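Local coordinates for erythropoietin (Homo sapiens, PDB 1EER), which acts as a hormone that binds and dimerises its receptor, activating JAK2 and so driving red-cell proliferation and differentiation, at residues R10-Y15 with R103-L108; K38-D43 with L67-E72; V46-W51 with L153-G158; V56-V61 with I119-A124. The protein carries 5 engineered substitutions. All coordinates share one frame; numbering follows the deposited sequence.

Interaction 1 (R10-Y15 with R103-L108); sequences RVLERY and RSLTTL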
loop_
_atom_site.group_PDB
_atom_site.type_symbol
_atom_site.label_atom_id
_atom_site.label_comp_id
_atom_site.label_asym_id
_atom_site.label_seq_id
_atom_site.Cartn_x
_atom_site.Cartn_y
_atom_site.Cartn_z
ATOM N N ARG A 10 -3.297 6.731 -1.405
ATOM C CA ARG A 10 -3.987 5.452 -1.577
ATOM C C ARG A 10 -3.843 4.896 -2.985
ATOM O O ARG A 10 -3.793 3.676 -3.181
ATOM C CB ARG A 10 -5.480 5.600 -1.259
ATOM C CG ARG A 10 -5.819 6.107 0.143
ATOM C CD ARG A 10 -4.610 6.208 1.052
ATOM N NE ARG A 10 -4.636 5.218 2.123
ATOM C CZ ARG A 10 -3.574 4.893 2.855
ATOM N NH1 ARG A 10 -2.405 5.481 2.630
ATOM N NH2 ARG A 10 -3.683 3.979 3.812
ATOM N N VAL A 11 -3.797 5.792 -3.964
ATOM C CA VAL A 11 -3.661 5.378 -5.349
ATOM C C VAL A 11 -2.290 4.760 -5.566
ATOM O O VAL A 11 -2.177 3.664 -6.113
ATOM C CB VAL A 11 -3.856 6.573 -6.317
ATOM C CG1 VAL A 11 -3.659 6.118 -7.777
ATOM C CG2 VAL A 11 -5.248 7.163 -6.123
ATOM N N LEU A 12 -1.245 5.453 -5.127
ATOM C CA LEU A 12 0.104 4.937 -5.294
ATOM C C LEU A 12 0.337 3.727 -4.400
ATOM O O LEU A 12 1.004 2.769 -4.791
ATOM C CB LEU A 12 1.123 6.028 -4.977
ATOM C CG LEU A 12 2.576 5.571 -4.837
ATOM C CD1 LEU A 12 2.978 4.687 -6.018
ATOM C CD2 LEU A 12 3.463 6.794 -4.752
ATOM N N GLU A 13 -0.234 3.771 -3.201
ATOM C CA GLU A 13 -0.083 2.694 -2.233
ATOM C C GLU A 13 -0.538 1.332 -2.727
ATOM O O GLU A 13 0.006 0.309 -2.308
ATOM C CB GLU A 13 -0.837 3.028 -0.948
ATOM C CG GLU A 13 -0.736 1.944 0.108
ATOM C CD GLU A 13 -0.862 2.485 1.525
ATOM O OE1 GLU A 13 0.040 3.233 1.976
ATOM O OE2 GLU A 13 -1.868 2.155 2.188
ATOM N N ARG A 14 -1.546 1.309 -3.601
ATOM C CA ARG A 14 -2.046 0.045 -4.127
ATOM C C ARG A 14 -0.898 -0.765 -4.713
ATOM O O ARG A 14 -0.774 -1.967 -4.474
ATOM C CB ARG A 14 -3.100 0.290 -5.207
ATOM C CG ARG A 14 -3.744 -0.994 -5.707
ATOM C CD ARG A 14 -4.311 -0.838 -7.110
ATOM N NE ARG A 14 -4.388 -2.124 -7.793
ATOM C CZ ARG A 14 -4.736 -2.276 -9.066
ATOM N NH1 ARG A 14 -5.041 -1.217 -9.799
ATOM N NH2 ARG A 14 -4.762 -3.488 -9.608
ATOM N N TYR A 15 -0.052 -0.092 -5.476
ATOM C CA TYR A 15 1.074 -0.757 -6.115
ATOM C C TYR A 15 2.174 -1.146 -5.127
ATOM O O TYR A 15 2.758 -2.223 -5.232
ATOM C CB TYR A 15 1.613 0.143 -7.230
ATOM C CG TYR A 15 0.530 0.518 -8.221
ATOM C CD1 TYR A 15 0.041 -0.419 -9.137
ATOM C CD2 TYR A 15 -0.037 1.793 -8.218
ATOM C CE1 TYR A 15 -0.985 -0.096 -10.024
ATOM C CE2 TYR A 15 -1.061 2.129 -9.100
ATOM C CZ TYR A 15 -1.531 1.179 -10.000
ATOM O OH TYR A 15 -2.542 1.504 -10.875
ATOM N N ARG A 103 3.167 -0.205 -15.706
ATOM C CA ARG A 103 2.612 0.531 -16.835
ATOM C C ARG A 103 1.794 1.713 -16.327
ATOM O O ARG A 103 1.876 2.816 -16.870
ATOM C CB ARG A 103 1.738 -0.385 -17.701
ATOM C CG ARG A 103 1.306 0.248 -19.024
ATOM C CD ARG A 103 0.232 -0.580 -19.744
ATOM N NE ARG A 103 0.780 -1.785 -20.359
ATOM C CZ ARG A 103 0.504 -3.018 -19.957
ATOM N NH1 ARG A 103 -0.317 -3.214 -18.937
ATOM N NH2 ARG A 103 1.069 -4.056 -20.556
ATOM N N SER A 104 1.012 1.483 -15.278
ATOM C CA SER A 104 0.189 2.541 -14.713
ATOM C C SER A 104 1.061 3.610 -14.059
ATOM O O SER A 104 0.853 4.811 -14.260
ATOM C CB SER A 104 -0.780 1.951 -13.694
ATOM O OG SER A 104 -1.650 1.021 -14.317
ATOM N N LEU A 105 2.051 3.170 -13.290
ATOM C CA LEU A 105 2.950 4.093 -12.611
ATOM C C LEU A 105 3.686 4.976 -13.609
ATOM O O LEU A 105 3.867 6.170 -13.367
ATOM C CB LEU A 105 3.945 3.311 -11.744
ATOM C CG LEU A 105 3.275 2.575 -10.579
ATOM C CD1 LEU A 105 4.241 1.572 -9.966
ATOM C CD2 LEU A 105 2.810 3.596 -9.541
ATOM N N THR A 106 4.110 4.393 -14.729
ATOM C CA THR A 106 4.809 5.154 -15.768
ATOM C C THR A 106 3.942 6.300 -16.295
ATOM O O THR A 106 4.421 7.422 -16.492
ATOM C CB THR A 106 5.176 4.276 -16.975
ATOM O OG1 THR A 106 6.040 3.213 -16.558
ATOM C CG2 THR A 106 5.865 5.115 -18.038
ATOM N N THR A 107 2.667 6.007 -16.538
ATOM C CA THR A 107 1.745 7.009 -17.044
ATOM C C THR A 107 1.518 8.034 -15.942
ATOM O O THR A 107 1.521 9.237 -16.188
ATOM C CB THR A 107 0.388 6.373 -17.445
ATOM O OG1 THR A 107 0.583 5.461 -18.537
ATOM C CG2 THR A 107 -0.601 7.448 -17.873
ATOM N N LEU A 108 1.344 7.539 -14.721
ATOM C CA LEU A 108 1.117 8.384 -13.551
ATOM C C LEU A 108 2.267 9.370 -13.289
ATOM O O LEU A 108 2.031 10.551 -12.995
ATOM C CB LEU A 108 0.896 7.496 -12.321
ATOM C CG LEU A 108 -0.488 7.488 -11.652
ATOM C CD1 LEU A 108 -1.588 7.824 -12.656
ATOM C CD2 LEU A 108 -0.721 6.123 -11.025
HETATM O O HOH W 1 -3.050 -0.678 -12.790
#
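Leu12 and Leu105 mark the closest backbone approach, their CA atoms 7.9 Å apart, where the two helical segments run roughly antiparallel with axes 11.0 Å apart and an angle of 147° between their directions. At that spacing the side chains do the touching. The ring of Tyr15 carries most of it: its CG stands anti to the carbonyl carbon (chi1 -55°), and Leu105 lies against one face, with CG 4.1 Å above the ring plane and shifted toward the rim. Leu105 CD2 comes to 3.6 Å from Tyr15 CD2 and also meets Leu12 CD1 at 3.7 Å, where the two leucine side chains cross at about a right angle. Val11 CG1 and Leu108 CD2 add a looser apolar contact. At the phenol end, Tyr15 OH lies 3.4 Å from Ser104 CB, and a water in the ring plane, 2.9 Å from Tyr15 OH, donates to Ser104 OG at 2.7 Å. Ser104 OG is also hydrogen-bonded to Ser100 O and to the backbone of another protein's chain, so this polar corner faces the partner. On the inner side, helix 138-161 packs against both, with Leu153 and Thr157 against Leu12 and Leu149 against Leu105.

Interaction 2 (K38-D43 with L67-E72); sequences KITVPD and LALLSE. Engineered in segment 38-43: Lys38 (natural residue Asn).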
loop_
_atom_site.group_PDB
_atom_site.type_symbol
_atom_site.label_atom_id
_atom_site.label_comp_id
_atom_site.label_asym_id
_atom_site.label_seq_id
_atom_site.Cartn_x
_atom_site.Cartn_y
_atom_site.Cartn_z
ATOM N N LYS A 38 21.363 -12.978 -16.206
ATOM C CA LYS A 38 21.428 -11.752 -15.420
ATOM C C LYS A 38 20.601 -10.615 -16.040
ATOM O O LYS A 38 20.954 -10.068 -17.089
ATOM C CB LYS A 38 22.885 -11.296 -15.266
ATOM C CG LYS A 38 23.878 -12.418 -14.983
ATOM C CD LYS A 38 24.780 -12.719 -16.193
ATOM C CE LYS A 38 24.105 -12.410 -17.549
ATOM N NZ LYS A 38 23.496 -13.601 -18.228
ATOM N N ILE A 39 19.494 -10.271 -15.387
ATOM C CA ILE A 39 18.635 -9.190 -15.857
ATOM C C ILE A 39 19.059 -7.904 -15.155
ATOM O O ILE A 39 19.048 -7.822 -13.923
ATOM C CB ILE A 39 17.146 -9.476 -15.540
ATOM C CG1 ILE A 39 16.739 -10.808 -16.164
ATOM C CG2 ILE A 39 16.264 -8.334 -16.053
ATOM C CD1 ILE A 39 15.247 -11.042 -16.207
ATOM N N THR A 40 19.451 -6.906 -15.940
ATOM C CA THR A 40 19.870 -5.628 -15.385
ATOM C C THR A 40 18.692 -4.959 -14.676
ATOM O O THR A 40 17.574 -4.947 -15.179
ATOM C CB THR A 40 20.387 -4.703 -16.492
ATOM O OG1 THR A 40 21.450 -5.357 -17.196
ATOM C CG2 THR A 40 20.895 -3.391 -15.900
ATOM N N VAL A 41 18.944 -4.398 -13.502
ATOM C CA VAL A 41 17.885 -3.752 -12.734
ATOM C C VAL A 41 18.371 -2.406 -12.233
ATOM O O VAL A 41 19.567 -2.128 -12.252
ATOM C CB VAL A 41 17.476 -4.629 -11.530
ATOM C CG1 VAL A 41 16.716 -5.849 -12.023
ATOM C CG2 VAL A 41 18.713 -5.062 -10.752
ATOM N N PRO A 42 17.457 -1.540 -11.783
ATOM C CA PRO A 42 17.991 -0.258 -11.314
ATOM C C PRO A 42 18.552 -0.372 -9.895
ATOM O O PRO A 42 18.423 -1.410 -9.243
ATOM C CB PRO A 42 16.789 0.685 -11.397
ATOM C CG PRO A 42 15.583 -0.222 -11.293
ATOM C CD PRO A 42 15.990 -1.626 -11.656
ATOM N N ASP A 43 19.200 0.684 -9.432
ATOM C CA ASP A 43 19.730 0.689 -8.081
ATOM C C ASP A 43 18.599 1.273 -7.262
ATOM O O ASP A 43 18.021 2.283 -7.655
ATOM C CB ASP A 43 20.956 1.595 -7.974
ATOM C CG ASP A 43 21.576 1.573 -6.584
ATOM O OD1 ASP A 43 20.916 1.106 -5.632
ATOM O OD2 ASP A 43 22.729 2.019 -6.443
ATOM N N LEU A 67 12.715 3.576 -13.264
ATOM C CA LEU A 67 11.437 2.905 -13.512
ATOM C C LEU A 67 11.408 2.285 -14.905
ATOM O O LEU A 67 10.870 1.191 -15.092
ATOM C CB LEU A 67 10.290 3.905 -13.381
ATOM C CG LEU A 67 8.881 3.343 -13.209
ATOM C CD1 LEU A 67 8.748 2.690 -11.836
ATOM C CD2 LEU A 67 7.872 4.474 -13.392
ATOM N N ALA A 68 11.985 2.996 -15.873
ATOM C CA ALA A 68 12.051 2.513 -17.249
ATOM C C ALA A 68 12.849 1.214 -17.312
ATOM O O ALA A 68 12.429 0.248 -17.942
ATOM C CB ALA A 68 12.692 3.569 -18.135
ATOM N N LEU A 69 14.003 1.192 -16.650
ATOM C CA LEU A 69 14.863 0.014 -16.627
ATOM C C LEU A 69 14.124 -1.127 -15.949
ATOM O O LEU A 69 14.192 -2.279 -16.388
ATOM C CB LEU A 69 16.162 0.356 -15.879
ATOM C CG LEU A 69 17.149 -0.683 -15.333
ATOM C CD1 LEU A 69 17.323 -1.834 -16.288
ATOM C CD2 LEU A 69 18.483 0.007 -15.092
ATOM N N LEU A 70 13.409 -0.782 -14.880
ATOM C CA LEU A 70 12.615 -1.729 -14.104
ATOM C C LEU A 70 11.549 -2.382 -14.986
ATOM O O LEU A 70 11.361 -3.600 -14.961
ATOM C CB LEU A 70 11.939 -1.006 -12.928
ATOM C CG LEU A 70 12.082 -1.571 -11.503
ATOM C CD1 LEU A 70 11.041 -0.934 -10.595
ATOM C CD2 LEU A 70 11.918 -3.084 -11.494
ATOM N N SER A 71 10.845 -1.564 -15.759
ATOM C CA SER A 71 9.810 -2.075 -16.655
ATOM C C SER A 71 10.411 -3.098 -17.617
ATOM O O SER A 71 9.824 -4.154 -17.868
ATOM C CB SER A 71 9.188 -0.930 -17.457
ATOM O OG SER A 71 8.496 -0.028 -16.617
ATOM N N GLU A 72 11.585 -2.780 -18.151
ATOM C CA GLU A 72 12.259 -3.670 -19.088
ATOM C C GLU A 72 12.669 -4.955 -18.385
ATOM O O GLU A 72 12.609 -6.039 -18.974
ATOM C CB GLU A 72 13.504 -3.000 -19.675
ATOM C CG GLU A 72 13.249 -1.686 -20.390
ATOM C CD GLU A 72 14.539 -0.978 -20.776
ATOM O OE1 GLU A 72 15.491 -1.670 -21.189
ATOM O OE2 GLU A 72 14.606 0.266 -20.663
#
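The flat group facing Leu69 is the Val41-Pro42 peptide, and the leucine's branched end sits over one face of it: Leu69 CG is 3.7 Å from Pro42 N, and Leu69 CD2 is equally far from Val41 C. At the carbonyl one residue earlier, Leu69 CD1 approaches Thr40 O to 3.3 Å and touches Thr40 CG2 as well. Leu69 CG is anti to its backbone N (chi1 164°), which directs it at the extended chain. Pro42 points toward the helix, and its ring touches both Leu69 and Leu70. Its CG packs on Leu70 CG at 3.8 Å, the two side chains crossing at about a right angle, while its CD is 4.0 Å from Leu69 CG. The side chains meet through apolar atoms, and the carbonyl oxygens of Thr40 and Val41 lie against Leu69 CD1 and CD2. Val41 turns its side chain away from the segment 67-72 and reaches Ala73 and Ile133, and its backbone pairs with Ile133. Beneath, Phe148 of helix 138-161 touches both Pro42 and Leu70. In this up-up-down-down four-helix cytokine bundle the two long crossovers also pair, through strands 34-41 and 133-137, as a small antiparallel sheet that lies on helix 56-82.

Interaction 3 (V46-W51 with L153-G158); sequences VNFYAW and LKLYTG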
loop_
_atom_site.group_PDB
_atom_site.type_symbol
_atom_site.label_atom_id
_atom_site.label_comp_id
_atom_site.label_asym_id
_atom_site.label_seq_id
_atom_site.Cartn_x
_atom_site.Cartn_y
_atom_site.Cartn_z
ATOM N N VAL A 46 18.803 4.527 -1.340
ATOM C CA VAL A 46 18.646 5.965 -1.190
ATOM C C VAL A 46 19.434 6.418 0.038
ATOM O O VAL A 46 19.186 5.958 1.156
ATOM C CB VAL A 46 17.148 6.373 -1.016
ATOM C CG1 VAL A 46 17.049 7.805 -0.501
ATOM C CG2 VAL A 46 16.410 6.247 -2.343
ATOM N N ASN A 47 20.409 7.293 -0.177
ATOM C CA ASN A 47 21.192 7.829 0.928
ATOM C C ASN A 47 20.453 9.125 1.250
ATOM O O ASN A 47 20.551 10.107 0.508
ATOM C CB ASN A 47 22.630 8.101 0.475
ATOM C CG ASN A 47 23.536 8.517 1.620
ATOM O OD1 ASN A 47 23.664 9.704 1.918
ATOM N ND2 ASN A 47 24.169 7.543 2.263
ATOM N N PHE A 48 19.686 9.107 2.338
ATOM C CA PHE A 48 18.887 10.262 2.734
ATOM C C PHE A 48 19.692 11.533 2.910
ATOM O O PHE A 48 19.182 12.630 2.662
ATOM C CB PHE A 48 18.095 9.951 4.005
ATOM C CG PHE A 48 16.785 9.281 3.737
ATOM C CD1 PHE A 48 15.718 10.004 3.205
ATOM C CD2 PHE A 48 16.626 7.920 3.969
ATOM C CE1 PHE A 48 14.511 9.376 2.906
ATOM C CE2 PHE A 48 15.421 7.279 3.673
ATOM C CZ PHE A 48 14.361 8.007 3.139
ATOM N N TYR A 49 20.950 11.391 3.331
ATOM C CA TYR A 49 21.810 12.553 3.498
ATOM C C TYR A 49 22.086 13.177 2.125
ATOM O O TYR A 49 21.926 14.386 1.933
ATOM C CB TYR A 49 23.137 12.160 4.166
ATOM C CG TYR A 49 24.085 13.329 4.275
ATOM C CD1 TYR A 49 23.838 14.361 5.173
ATOM C CD2 TYR A 49 25.183 13.449 3.426
ATOM C CE1 TYR A 49 24.648 15.495 5.224
ATOM C CE2 TYR A 49 26.006 14.583 3.467
ATOM C CZ TYR A 49 25.725 15.606 4.372
ATOM O OH TYR A 49 26.496 16.750 4.409
ATOM N N ALA A 50 22.499 12.351 1.169
ATOM C CA ALA A 50 22.778 12.841 -0.173
ATOM C C ALA A 50 21.488 13.175 -0.931
ATOM O O ALA A 50 21.421 14.166 -1.659
ATOM C CB ALA A 50 23.571 11.809 -0.938
ATOM N N TRP A 51 20.467 12.342 -0.745
ATOM C CA TRP A 51 19.185 12.519 -1.413
ATOM C C TRP A 51 18.553 13.900 -1.206
ATOM O O TRP A 51 18.153 14.558 -2.169
ATOM C CB TRP A 51 18.213 11.416 -0.969
ATOM C CG TRP A 51 16.814 11.555 -1.525
ATOM C CD1 TRP A 51 15.760 12.188 -0.928
ATOM C CD2 TRP A 51 16.313 11.035 -2.776
ATOM N NE1 TRP A 51 14.638 12.097 -1.721
ATOM C CE2 TRP A 51 14.944 11.397 -2.860
ATOM C CE3 TRP A 51 16.886 10.302 -3.829
ATOM C CZ2 TRP A 51 14.130 11.049 -3.964
ATOM C CZ3 TRP A 51 16.073 9.953 -4.933
ATOM C CH2 TRP A 51 14.710 10.332 -4.983
ATOM N N LEU A 153 10.909 6.157 -5.494
ATOM C CA LEU A 153 9.697 6.513 -6.228
ATOM C C LEU A 153 8.759 7.238 -5.266
ATOM O O LEU A 153 8.312 8.357 -5.535
ATOM C CB LEU A 153 9.000 5.272 -6.786
ATOM C CG LEU A 153 7.915 5.624 -7.809
ATOM C CD1 LEU A 153 7.878 4.570 -8.892
ATOM C CD2 LEU A 153 6.568 5.734 -7.123
ATOM N N LYS A 154 8.478 6.601 -4.136
ATOM C CA LYS A 154 7.608 7.202 -3.136
ATOM C C LYS A 154 8.184 8.538 -2.699
ATOM O O LYS A 154 7.459 9.531 -2.619
ATOM C CB LYS A 154 7.448 6.274 -1.923
ATOM C CG LYS A 154 6.548 6.828 -0.829
ATOM C CD LYS A 154 5.232 7.394 -1.382
ATOM C CE LYS A 154 4.075 7.222 -0.389
ATOM N NZ LYS A 154 3.014 8.261 -0.527
ATOM N N LEU A 155 9.490 8.564 -2.430
ATOM C CA LEU A 155 10.159 9.789 -1.997
ATOM C C LEU A 155 10.006 10.912 -3.014
ATOM O O LEU A 155 9.650 12.038 -2.660
ATOM C CB LEU A 155 11.648 9.532 -1.742
ATOM C CG LEU A 155 11.996 8.782 -0.448
ATOM C CD1 LEU A 155 13.508 8.599 -0.365
ATOM C CD2 LEU A 155 11.473 9.536 0.771
ATOM N N TYR A 156 10.283 10.609 -4.276
ATOM C CA TYR A 156 10.154 11.608 -5.321
ATOM C C TYR A 156 8.697 12.102 -5.400
ATOM O O TYR A 156 8.433 13.310 -5.398
ATOM C CB TYR A 156 10.579 11.019 -6.668
ATOM C CG TYR A 156 10.117 11.861 -7.828
ATOM C CD1 TYR A 156 10.646 13.134 -8.031
ATOM C CD2 TYR A 156 9.096 11.429 -8.673
ATOM C CE1 TYR A 156 10.171 13.961 -9.035
ATOM C CE2 TYR A 156 8.614 12.254 -9.682
ATOM C CZ TYR A 156 9.157 13.520 -9.852
ATOM O OH TYR A 156 8.686 14.368 -10.823
ATOM N N THR A 157 7.756 11.160 -5.461
ATOM C CA THR A 157 6.338 11.500 -5.551
ATOM C C THR A 157 5.853 12.370 -4.387
ATOM O O THR A 157 5.053 13.280 -4.581
ATOM C CB THR A 157 5.470 10.235 -5.605
ATOM O OG1 THR A 157 5.675 9.559 -6.854
ATOM C CG2 THR A 157 4.013 10.601 -5.479
ATOM N N GLY A 158 6.338 12.084 -3.182
ATOM C CA GLY A 158 5.940 12.857 -2.021
ATOM C C GLY A 158 6.311 14.322 -2.136
ATOM O O GLY A 158 5.491 15.202 -1.879
HETATM O O HOH W 2 12.136 13.819 -1.563
#
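Phe48 and Trp51, on the short helix 48-51 of the first long crossover, pack with Val46 onto Leu155 of helix 138-161, the last helix of the four-helix cytokine bundle. Leu155 carries the contact from the helix side. Its CD1 sits over one face of the Trp51 indole as a CH-pi contact, 4.1 Å from the centroid of the five-membered ring and 18° off its normal. The same methyl meets Phe48 CE1 at 3.5 Å, and Val46 CG1 comes to it tip to tip at 3.6 Å. Val46 CG1 also lies over the centre of one Phe48 face and over the same Trp51 face as Leu155 CD1, so the crossover side chains pack on each other as well as on the helix. Trp51 CZ2 packs against Leu155 CB at 3.7 Å, and the backbone N of Tyr156 lies at the indole edge. Trp51 NE1 donates to a water at 3.0 Å. The chain of another protein, probably the receptor, reaches Val46, Asn47, Phe48 and Tyr49. Asn47 N-caps the short helix and binds that partner's backbone through ND2, while its OD1 accepts a bond from Ala50 N, 3.0 Å away, on a lone pair in the carbonyl plane.

Interaction 4 (V56-V61 with I119-A124); sequences VGQQAV and ISNSDA. Engineered in segment 119-124: Asn121 (natural residue Pro), Ser122 (natural residue Pro).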
loop_
_atom_site.group_PDB
_atom_site.type_symbol
_atom_site.label_atom_id
_atom_site.label_comp_id
_atom_site.label_asym_id
_atom_site.label_seq_id
_atom_site.Cartn_x
_atom_site.Cartn_y
_atom_site.Cartn_z
ATOM N N VAL A 56 16.628 18.894 -6.736
ATOM C CA VAL A 56 15.388 18.123 -6.754
ATOM C C VAL A 56 15.106 17.506 -8.116
ATOM O O VAL A 56 14.610 16.386 -8.209
ATOM C CB VAL A 56 14.188 18.994 -6.336
ATOM C CG1 VAL A 56 12.950 18.127 -6.182
ATOM C CG2 VAL A 56 14.496 19.712 -5.027
ATOM N N GLY A 57 15.433 18.242 -9.168
ATOM C CA GLY A 57 15.218 17.739 -10.513
ATOM C C GLY A 57 15.892 16.404 -10.747
ATOM O O GLY A 57 15.413 15.597 -11.543
ATOM N N GLN A 58 17.009 16.174 -10.058
ATOM C CA GLN A 58 17.751 14.922 -10.173
ATOM C C GLN A 58 16.946 13.758 -9.585
ATOM O O GLN A 58 17.159 12.595 -9.946
ATOM C CB GLN A 58 19.110 15.042 -9.464
ATOM C CG GLN A 58 19.961 13.762 -9.492
ATOM C CD GLN A 58 20.242 13.254 -10.901
ATOM O OE1 GLN A 58 20.263 14.029 -11.868
ATOM N NE2 GLN A 58 20.456 11.944 -11.026
ATOM N N GLN A 59 16.030 14.058 -8.669
ATOM C CA GLN A 59 15.204 12.996 -8.110
ATOM C C GLN A 59 14.380 12.456 -9.294
ATOM O O GLN A 59 14.242 11.246 -9.476
ATOM C CB GLN A 59 14.281 13.554 -7.024
ATOM C CG GLN A 59 14.995 14.260 -5.876
ATOM C CD GLN A 59 14.031 14.725 -4.789
ATOM O OE1 GLN A 59 12.820 14.537 -4.897
ATOM N NE2 GLN A 59 14.568 15.337 -3.738
ATOM N N ALA A 60 13.854 13.375 -10.101
ATOM C CA ALA A 60 13.069 13.032 -11.281
ATOM C C ALA A 60 13.879 12.121 -12.207
ATOM O O ALA A 60 13.404 11.063 -12.624
ATOM C CB ALA A 60 12.665 14.302 -12.018
ATOM N N VAL A 61 15.103 12.535 -12.521
ATOM C CA VAL A 61 15.985 11.753 -13.388
ATOM C C VAL A 61 16.115 10.320 -12.886
ATOM O O VAL A 61 15.853 9.357 -13.615
ATOM C CB VAL A 61 17.406 12.375 -13.456
ATOM C CG1 VAL A 61 18.322 11.507 -14.324
ATOM C CG2 VAL A 61 17.327 13.790 -14.006
ATOM N N ILE A 119 14.290 14.332 -18.596
ATOM C CA ILE A 119 14.958 14.512 -19.889
ATOM C C ILE A 119 15.791 15.794 -19.972
ATOM O O ILE A 119 16.846 15.815 -20.609
ATOM C CB ILE A 119 13.944 14.516 -21.084
ATOM C CG1 ILE A 119 13.400 13.106 -21.339
ATOM C CG2 ILE A 119 14.638 14.992 -22.351
ATOM C CD1 ILE A 119 12.614 12.970 -22.644
ATOM N N SER A 120 15.315 16.861 -19.339
ATOM C CA SER A 120 16.019 18.137 -19.356
ATOM C C SER A 120 17.186 18.149 -18.372
ATOM O O SER A 120 18.290 18.565 -18.711
ATOM C CB SER A 120 15.043 19.263 -19.024
ATOM O OG SER A 120 14.055 19.377 -20.035
ATOM N N ASN A 121 16.934 17.690 -17.149
ATOM C CA ASN A 121 17.964 17.642 -16.114
ATOM C C ASN A 121 19.056 16.668 -16.543
ATOM O O ASN A 121 20.136 16.620 -15.948
ATOM C CB ASN A 121 17.354 17.176 -14.785
ATOM C CG ASN A 121 17.491 18.211 -13.674
ATOM O OD1 ASN A 121 17.259 19.402 -13.878
ATOM N ND2 ASN A 121 17.871 17.751 -12.487
ATOM N N SER A 122 18.766 15.901 -17.591
ATOM C CA SER A 122 19.694 14.904 -18.115
ATOM C C SER A 122 20.089 15.180 -19.556
ATOM O O SER A 122 20.471 14.255 -20.268
ATOM C CB SER A 122 19.055 13.513 -18.049
ATOM O OG SER A 122 19.421 12.827 -16.865
ATOM N N ASP A 123 20.012 16.435 -19.990
ATOM C CA ASP A 123 20.347 16.756 -21.380
ATOM C C ASP A 123 21.805 17.137 -21.646
ATOM O O ASP A 123 22.141 17.566 -22.754
ATOM C CB ASP A 123 19.424 17.860 -21.911
ATOM C CG ASP A 123 19.558 19.157 -21.143
ATOM O OD1 ASP A 123 20.530 19.301 -20.371
ATOM O OD2 ASP A 123 18.689 20.035 -21.313
ATOM N N ALA A 124 22.663 16.977 -20.635
ATOM C CA ALA A 124 24.087 17.284 -20.760
ATOM C C ALA A 124 24.879 15.997 -20.572
ATOM O O ALA A 124 24.460 15.109 -19.834
ATOM C CB ALA A 124 24.503 18.310 -19.719
HETATM O O HOH W 3 20.235 16.506 -12.595
#
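Van der Waals contact comes first: Val61 CG2 packs on CB of Asn121 at 3.5 Å, the two side chains crossing at a slant, and Val61 CG1 lies 3.1 Å from Ser122 OG. Val61 CG1 is anti to its backbone N (chi1 178°) where it meets that hydroxyl; CG2 also lies near Ser122 OG. Asn121 and Ser122 are both engineered residues, prolines in the natural sequence, so this interface is that of the construct. Amide against backbone is the second kind. Asn121 ND2 lies 3.0 Å from Gly57 C and equally near Gln58 N, where two donors face each other and no bond forms. Gly57 has no side chain, and the amide takes the room beside its backbone. Asn121 reaches this spot from an unstaggered first torsion (chi1 -119°).

Water and polar links make up the third. One water donates to Gln58 OE1 at 2.6 Å and also to Asn121 O, a bridge that is weak on the Asn121 side. Ser122 OG has a weak hydrogen bond to Gln65 OE1, one turn farther along helix 56-82. The segment 119-124 comes at the C-terminal part of helix 114-120 and continues into a type I beta turn, Ser120 to Asp123, where the chain leaves the bundle: the contact lies where the last long crossover of the four-helix cytokine fold sets off beside the beginning of helix 56-82.

How the interactions relate
One contact joins two bundle helices, and three set crossover segments against helices 56-82 and 138-161. Interaction 1 pairs helices 9-25 and 91-111; interactions 2 and 3 lay successive parts of the first crossover on helices 56-82 and 138-161; interaction 4 places the start of the last crossover beside the beginning of helix 56-82. Contact centres lie about 14 Å (3 and 4) to about 21 Å (1 and 4) apart. In the core Leu12, Leu67 and Leu153 link interactions 1, 2 and 3, and Tyr156 packs on Gln59 and Ala60 between 3 and 4. Along the chain interaction 2 nests within 1 and interaction 4 within 3, whereas 1 and 3 alternate, binding distant sequence into one compact receptor-binding body.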